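Local coordinates for acetyltransferase, GNAT family (Enterococcus faecalis, PDB 1U6M), which probably transfers an acyl group, most likely acetyl from acetyl-CoA as GNAT-family enzymes do, to an acceptor that remains unidentified, at residues L20-L23 / K24-L28; E37-I40 / D41-E45; E78-K81 / I82-E85. One frame throughout, in Å; residues are numbered along the deposited sequence.

Interaction 1. Residues L20-L23 / K24-L28; sequences LVIL and KDMEL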
# COMPACT_ATOMS: atom_id res chain seq x y z
N LEU A 20 -4.63 6.32 6.95
CA LEU A 20 -5.30 7.61 7.05
C LEU A 20 -4.57 8.69 6.31
O LEU A 20 -5.22 9.57 5.72
CB LEU A 20 -5.44 8.05 8.49
CG LEU A 20 -6.71 8.79 8.93
CD1 LEU A 20 -6.40 9.69 10.14
CD2 LEU A 20 -7.38 9.57 7.86
N VAL A 21 -3.23 8.69 6.37
CA VAL A 21 -2.46 9.76 5.72
C VAL A 21 -2.71 9.78 4.22
O VAL A 21 -3.00 10.83 3.65
CB VAL A 21 -0.90 9.71 6.03
CG1 VAL A 21 -0.15 10.71 5.18
CG2 VAL A 21 -0.64 10.01 7.47
N ILE A 22 -2.57 8.61 3.59
CA ILE A 22 -2.94 8.36 2.18
C ILE A 22 -4.36 8.82 1.80
O ILE A 22 -4.51 9.45 0.75
CB ILE A 22 -2.78 6.84 1.87
CG1 ILE A 22 -1.30 6.43 2.01
CG2 ILE A 22 -3.30 6.47 0.48
CD1 ILE A 22 -1.12 4.99 2.20
N LEU A 23 -5.37 8.46 2.61
CA LEU A 23 -6.78 8.83 2.35
C LEU A 23 -6.79 10.32 2.65
O LEU A 23 -6.03 10.77 3.49
CB LEU A 23 -7.75 8.08 3.28
CG LEU A 23 -7.71 6.55 3.36
CD1 LEU A 23 -8.85 6.05 4.13
CD2 LEU A 23 -7.67 5.86 1.98
N LYS A 24 -7.52 11.16 2.00
CA LYS A 24 -7.24 12.54 2.56
C LYS A 24 -6.09 13.31 1.94
O LYS A 24 -6.24 14.50 1.70
CB LYS A 24 -6.95 12.49 4.08
CG LYS A 24 -5.57 12.86 4.48
CD LYS A 24 -5.62 13.51 5.82
CE LYS A 24 -6.13 12.57 6.89
NZ LYS A 24 -5.98 13.26 8.21
N ASP A 25 -4.94 12.67 1.75
CA ASP A 25 -4.06 13.08 0.69
C ASP A 25 -4.77 12.86 -0.68
O ASP A 25 -4.50 13.56 -1.63
CB ASP A 25 -2.75 12.33 0.78
CG ASP A 25 -1.78 12.68 -0.36
OD1 ASP A 25 -1.84 12.01 -1.44
OD2 ASP A 25 -0.97 13.62 -0.18
N MET A 26 -5.64 11.86 -0.76
CA MET A 26 -6.60 11.67 -1.87
C MET A 26 -7.83 12.56 -1.71
O MET A 26 -8.62 12.72 -2.64
CB MET A 26 -7.13 10.22 -1.92
CG MET A 26 -6.19 9.21 -2.39
SD MET A 26 -6.75 7.53 -1.98
CE MET A 26 -7.77 7.19 -3.44
N GLU A 27 -8.03 13.09 -0.49
CA GLU A 27 -9.16 13.93 -0.16
C GLU A 27 -10.48 13.19 -0.41
O GLU A 27 -11.38 13.64 -1.12
CB GLU A 27 -9.09 15.26 -0.93
CG GLU A 27 -7.74 15.99 -0.81
CD GLU A 27 -7.73 17.29 -1.60
OE1 GLU A 27 -7.09 17.34 -2.69
OE2 GLU A 27 -8.39 18.26 -1.12
N LEU A 28 -10.57 12.03 0.20
CA LEU A 28 -11.69 11.16 0.05
C LEU A 28 -12.83 11.85 0.75
O LEU A 28 -12.65 12.40 1.85
CB LEU A 28 -11.37 9.79 0.62
CG LEU A 28 -11.33 8.60 -0.38
CD1 LEU A 28 -10.82 8.85 -1.82
CD2 LEU A 28 -10.64 7.43 0.23
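Lys24 and Leu20 meet one helical turn apart, near the C-terminal end of helix 12-25. As modelled, the lysine chain lies back over Leu20, its CE 3.4 Å from Leu20 CD2, the two side chains crossing obliquely. The ammonium end runs on to a salt bridge with Glu36. Around the Leu23-Lys24 peptide the model looks strained, with Lys24 at positive phi and its CB and CG implausibly near the oxygen of Leu23, so the details there, and the start of the lysine side chain with them, are doubtful. Asp25 continues the helical pattern: its N bonds to Val21 O at 3.3 Å, and its CB rests 3.2 Å from the same oxygen. Met26 N then bonds to Ile22 O at 3.1 Å. Beyond CG the methionine turns at chi3, and SD lies 4.4 Å from both Ile22 CG2 and Leu23 CD2, a loose apolar contact. With Glu27 the chain leaves the helix at positive phi. Leu28 comes back toward it, its CD2 meeting Leu23 CD2 at 3.8 Å. The arrangement is thus a helix C-terminus whose exit is folded onto its own last turn. On one flank Leu20 and Leu23 pack against Ile40 and Leu43 of helix 36-47, while Ile22 faces Thr117 and Ser119 of strand 112-120 in the central sheet.

Interaction 2. Residues E37-I40 / D41-E45; sequences EQMI and DLLAE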
# COMPACT_ATOMS: atom_id res chain seq x y z
N GLU A 37 -10.86 9.58 14.31
CA GLU A 37 -10.82 8.49 15.25
C GLU A 37 -11.61 7.32 14.73
O GLU A 37 -11.16 6.18 14.87
CB GLU A 37 -11.33 8.90 16.64
CG GLU A 37 -11.23 7.75 17.64
CD GLU A 37 -11.89 7.98 19.02
OE1 GLU A 37 -11.85 7.03 19.85
OE2 GLU A 37 -12.42 9.10 19.27
N GLN A 38 -12.78 7.59 14.15
CA GLN A 38 -13.70 6.53 13.66
C GLN A 38 -13.14 5.91 12.40
O GLN A 38 -13.25 4.73 12.22
CB GLN A 38 -15.16 6.99 13.38
CG GLN A 38 -15.85 7.75 14.52
CD GLN A 38 -17.20 8.43 14.11
OE1 GLN A 38 -17.32 9.17 13.07
NE2 GLN A 38 -18.19 8.23 14.96
N MET A 39 -12.57 6.74 11.52
CA MET A 39 -11.91 6.22 10.33
C MET A 39 -10.75 5.25 10.70
O MET A 39 -10.63 4.20 10.09
CB MET A 39 -11.48 7.30 9.32
CG MET A 39 -11.11 6.69 7.89
SD MET A 39 -12.48 5.97 6.85
CE MET A 39 -13.33 7.47 6.76
N ILE A 40 -9.96 5.59 11.72
CA ILE A 40 -8.86 4.75 12.17
C ILE A 40 -9.42 3.42 12.66
O ILE A 40 -8.92 2.36 12.23
CB ILE A 40 -7.96 5.51 13.17
CG1 ILE A 40 -7.20 6.61 12.41
CG2 ILE A 40 -7.01 4.57 13.92
CD1 ILE A 40 -6.30 7.51 13.26
N ASP A 41 -10.48 3.44 13.47
CA ASP A 41 -11.12 2.19 13.93
C ASP A 41 -11.65 1.28 12.81
O ASP A 41 -11.55 0.06 12.87
CB ASP A 41 -12.24 2.51 14.96
CG ASP A 41 -11.68 2.93 16.38
OD1 ASP A 41 -10.93 3.93 16.49
OD2 ASP A 41 -11.96 2.27 17.39
N LEU A 42 -12.21 1.89 11.77
CA LEU A 42 -12.79 1.18 10.66
C LEU A 42 -11.67 0.51 9.85
O LEU A 42 -11.72 -0.68 9.59
CB LEU A 42 -13.56 2.19 9.78
CG LEU A 42 -14.89 2.75 10.34
CD1 LEU A 42 -15.45 3.95 9.47
CD2 LEU A 42 -15.98 1.68 10.53
N LEU A 43 -10.68 1.30 9.43
CA LEU A 43 -9.45 0.80 8.82
C LEU A 43 -8.84 -0.34 9.61
O LEU A 43 -8.57 -1.40 9.01
CB LEU A 43 -8.45 1.96 8.66
CG LEU A 43 -8.88 3.02 7.65
CD1 LEU A 43 -8.01 4.34 7.72
CD2 LEU A 43 -8.90 2.40 6.18
N ALA A 44 -8.67 -0.17 10.94
CA ALA A 44 -8.01 -1.23 11.80
C ALA A 44 -8.77 -2.49 11.78
O ALA A 44 -8.19 -3.59 11.65
CB ALA A 44 -7.83 -0.78 13.21
N GLU A 45 -10.08 -2.36 11.87
CA GLU A 45 -10.91 -3.55 11.75
C GLU A 45 -10.76 -4.21 10.37
O GLU A 45 -10.73 -5.42 10.30
CB GLU A 45 -12.39 -3.19 12.05
CG GLU A 45 -13.33 -4.40 12.06
CD GLU A 45 -14.79 -4.05 12.44
OE1 GLU A 45 -15.67 -4.92 12.14
OE2 GLU A 45 -15.03 -2.93 13.02
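Met39 starts out with CG opposite its own backbone N (chi1 -165°) and then bends at chi2 and chi3, while Leu43 holds CG opposite its carbonyl carbon (chi1 -67°); between them these turns bring Met39 CG to 3.9 Å from Leu43 CD1. This is i to i+4 packing on a regular alpha-helix, part of helix 36-47 of the GNAT fold. Leu42 CD1 makes a more distant apolar contact with Met39 SD. The buried face is shared with other parts of the chain: Ile40 lies on Gln13 and Arg17 of helix 12-25, and Leu42 on Val90 and Phe91 of helix 85-93. On the exposed face Glu37 and Asp41 run side by side in the same direction, their carboxylate planes 63° apart and Glu37 OE1 4.7 Å from Asp41 OD1. Two acids this near would probably raise each other's affinity for protons. Asp41 folds back along the helix, leaving OD1 2.8 Å from Glu37 O, the carbonyl that also accepts Asp41 N at 3.2 Å. One turn on, Ile40 O takes the N-H of Ala44 at 2.9 Å, and the Ala44 methyl carbon CB sits 3.5 Å from that oxygen.

Interaction 3. Residues E78-K81 / I82-E85; sequences EDEK and IIDE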
# COMPACT_ATOMS: atom_id res chain seq x y z
N GLU A 78 -3.63 -10.20 -9.78
CA GLU A 78 -4.98 -10.80 -9.90
C GLU A 78 -5.89 -10.51 -8.70
O GLU A 78 -7.08 -10.74 -8.81
CB GLU A 78 -4.91 -12.31 -10.20
CG GLU A 78 -4.25 -13.14 -9.10
CD GLU A 78 -2.73 -13.20 -9.19
OE1 GLU A 78 -2.16 -14.09 -8.49
OE2 GLU A 78 -2.08 -12.38 -9.91
N ASP A 79 -5.33 -9.97 -7.60
CA ASP A 79 -6.09 -9.68 -6.35
C ASP A 79 -6.69 -8.30 -6.34
O ASP A 79 -7.38 -7.94 -5.42
CB ASP A 79 -5.23 -9.79 -5.08
CG ASP A 79 -4.86 -11.20 -4.71
OD1 ASP A 79 -5.33 -12.09 -5.41
OD2 ASP A 79 -4.09 -11.44 -3.75
N GLU A 80 -6.43 -7.51 -7.37
CA GLU A 80 -6.81 -6.10 -7.37
C GLU A 80 -8.31 -5.75 -7.31
O GLU A 80 -8.72 -4.63 -6.91
CB GLU A 80 -6.21 -5.38 -8.58
CG GLU A 80 -6.04 -3.88 -8.18
CD GLU A 80 -5.65 -2.95 -9.30
OE1 GLU A 80 -5.50 -1.74 -9.00
OE2 GLU A 80 -5.48 -3.44 -10.47
N LYS A 81 -9.13 -6.69 -7.75
CA LYS A 81 -10.54 -6.43 -7.81
C LYS A 81 -11.24 -6.87 -6.50
O LYS A 81 -12.36 -6.47 -6.25
CB LYS A 81 -11.13 -7.12 -9.05
CG LYS A 81 -11.39 -6.17 -10.20
CD LYS A 81 -10.22 -5.86 -11.05
CE LYS A 81 -10.64 -4.77 -12.05
NZ LYS A 81 -9.77 -4.57 -13.29
N ILE A 82 -10.58 -7.66 -5.67
CA ILE A 82 -11.18 -8.14 -4.44
C ILE A 82 -10.69 -7.44 -3.15
O ILE A 82 -11.19 -7.77 -2.05
CB ILE A 82 -11.12 -9.71 -4.30
CG1 ILE A 82 -9.69 -10.28 -4.35
CG2 ILE A 82 -11.89 -10.36 -5.40
CD1 ILE A 82 -9.11 -10.67 -2.96
N ILE A 83 -9.75 -6.47 -3.26
CA ILE A 83 -8.98 -5.98 -2.09
C ILE A 83 -9.72 -4.98 -1.16
O ILE A 83 -9.45 -4.88 0.04
CB ILE A 83 -7.52 -5.45 -2.50
CG1 ILE A 83 -7.62 -4.42 -3.63
CG2 ILE A 83 -6.53 -6.67 -2.72
CD1 ILE A 83 -6.31 -3.79 -4.01
N ASP A 84 -10.67 -4.26 -1.74
CA ASP A 84 -11.46 -3.24 -1.03
C ASP A 84 -12.75 -3.73 -0.41
O ASP A 84 -13.32 -3.02 0.45
CB ASP A 84 -11.73 -2.04 -1.92
CG ASP A 84 -10.44 -1.22 -2.22
OD1 ASP A 84 -9.57 -1.04 -1.31
OD2 ASP A 84 -10.32 -0.76 -3.37
N GLU A 85 -13.18 -4.94 -0.81
CA GLU A 85 -14.39 -5.59 -0.27
C GLU A 85 -14.43 -5.62 1.25
O GLU A 85 -15.43 -5.21 1.80
CB GLU A 85 -14.64 -7.03 -0.78
CG GLU A 85 -14.71 -7.22 -2.30
CD GLU A 85 -15.08 -8.66 -2.70
OE1 GLU A 85 -15.25 -9.53 -1.81
OE2 GLU A 85 -15.23 -8.93 -3.90
O HOH W 1 -12.65 -4.83 -3.88
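Ile82 and Ile83 both fold back over the carbonyl oxygen of Asp79. Glu80 and Lys81 have the backbone angles of a type I turn, closed by Ile82 N on Asp79 O at 3.2 Å; the donor stands 54° out of the carbonyl plane, so it approaches from above. In each isoleucine CG1 is wedged between the backbone N and the carbonyl carbon (chi1 59° in Ile82, 53° in Ile83), the most hemmed-in of the three staggered positions. There Ile82 CG1 lies 3.5 Å from Asp79 O, and Ile83 sets its other branch, CG2, 3.1 Å from the same oxygen. Ile83 CG1 meets the next carbonyl, 3.5 Å from Glu80 O. The Glu80 chain is extended and passes Ile83 at an angle, CG 4.2 Å from CD1; its carboxylate reaches Glu107 N and Thr108 OG1. A water then bridges the following turn, donating to Lys81 O at 2.9 Å and accepting from Asp84 N at 3.0 Å. Asp79 forms a salt bridge with Arg58 and Asp84 one with Arg53. The whole piece links strand 67-76, whose Tyr75 is touched by Glu80 and Ile83, to helix 85-93.

Interactions 1 and 2 lie on consecutive helices that pack directly together: Leu20 CD1 is 3.8 Å from Ile40 CD1, and Leu23 CD1 4.1 Å from Leu43 CD1; the centres of the two interactions are about 14 Å apart. Interaction 3 touches neither, its nearest atoms being about 8 Å from each, yet it is joined to both indirectly. Phe103 meets Leu23 and Met26 of interaction 1 as well as Asp84 of interaction 3, and residues 82-85 lead into helix 85-93, against which Leu42 of interaction 2 packs. Through Ile22, interaction 1 reaches strand 112-120; in GNAT enzymes the corresponding central strand leads to the acetyl-CoA-binding loop, although no catalytic role can be assigned to these contacts.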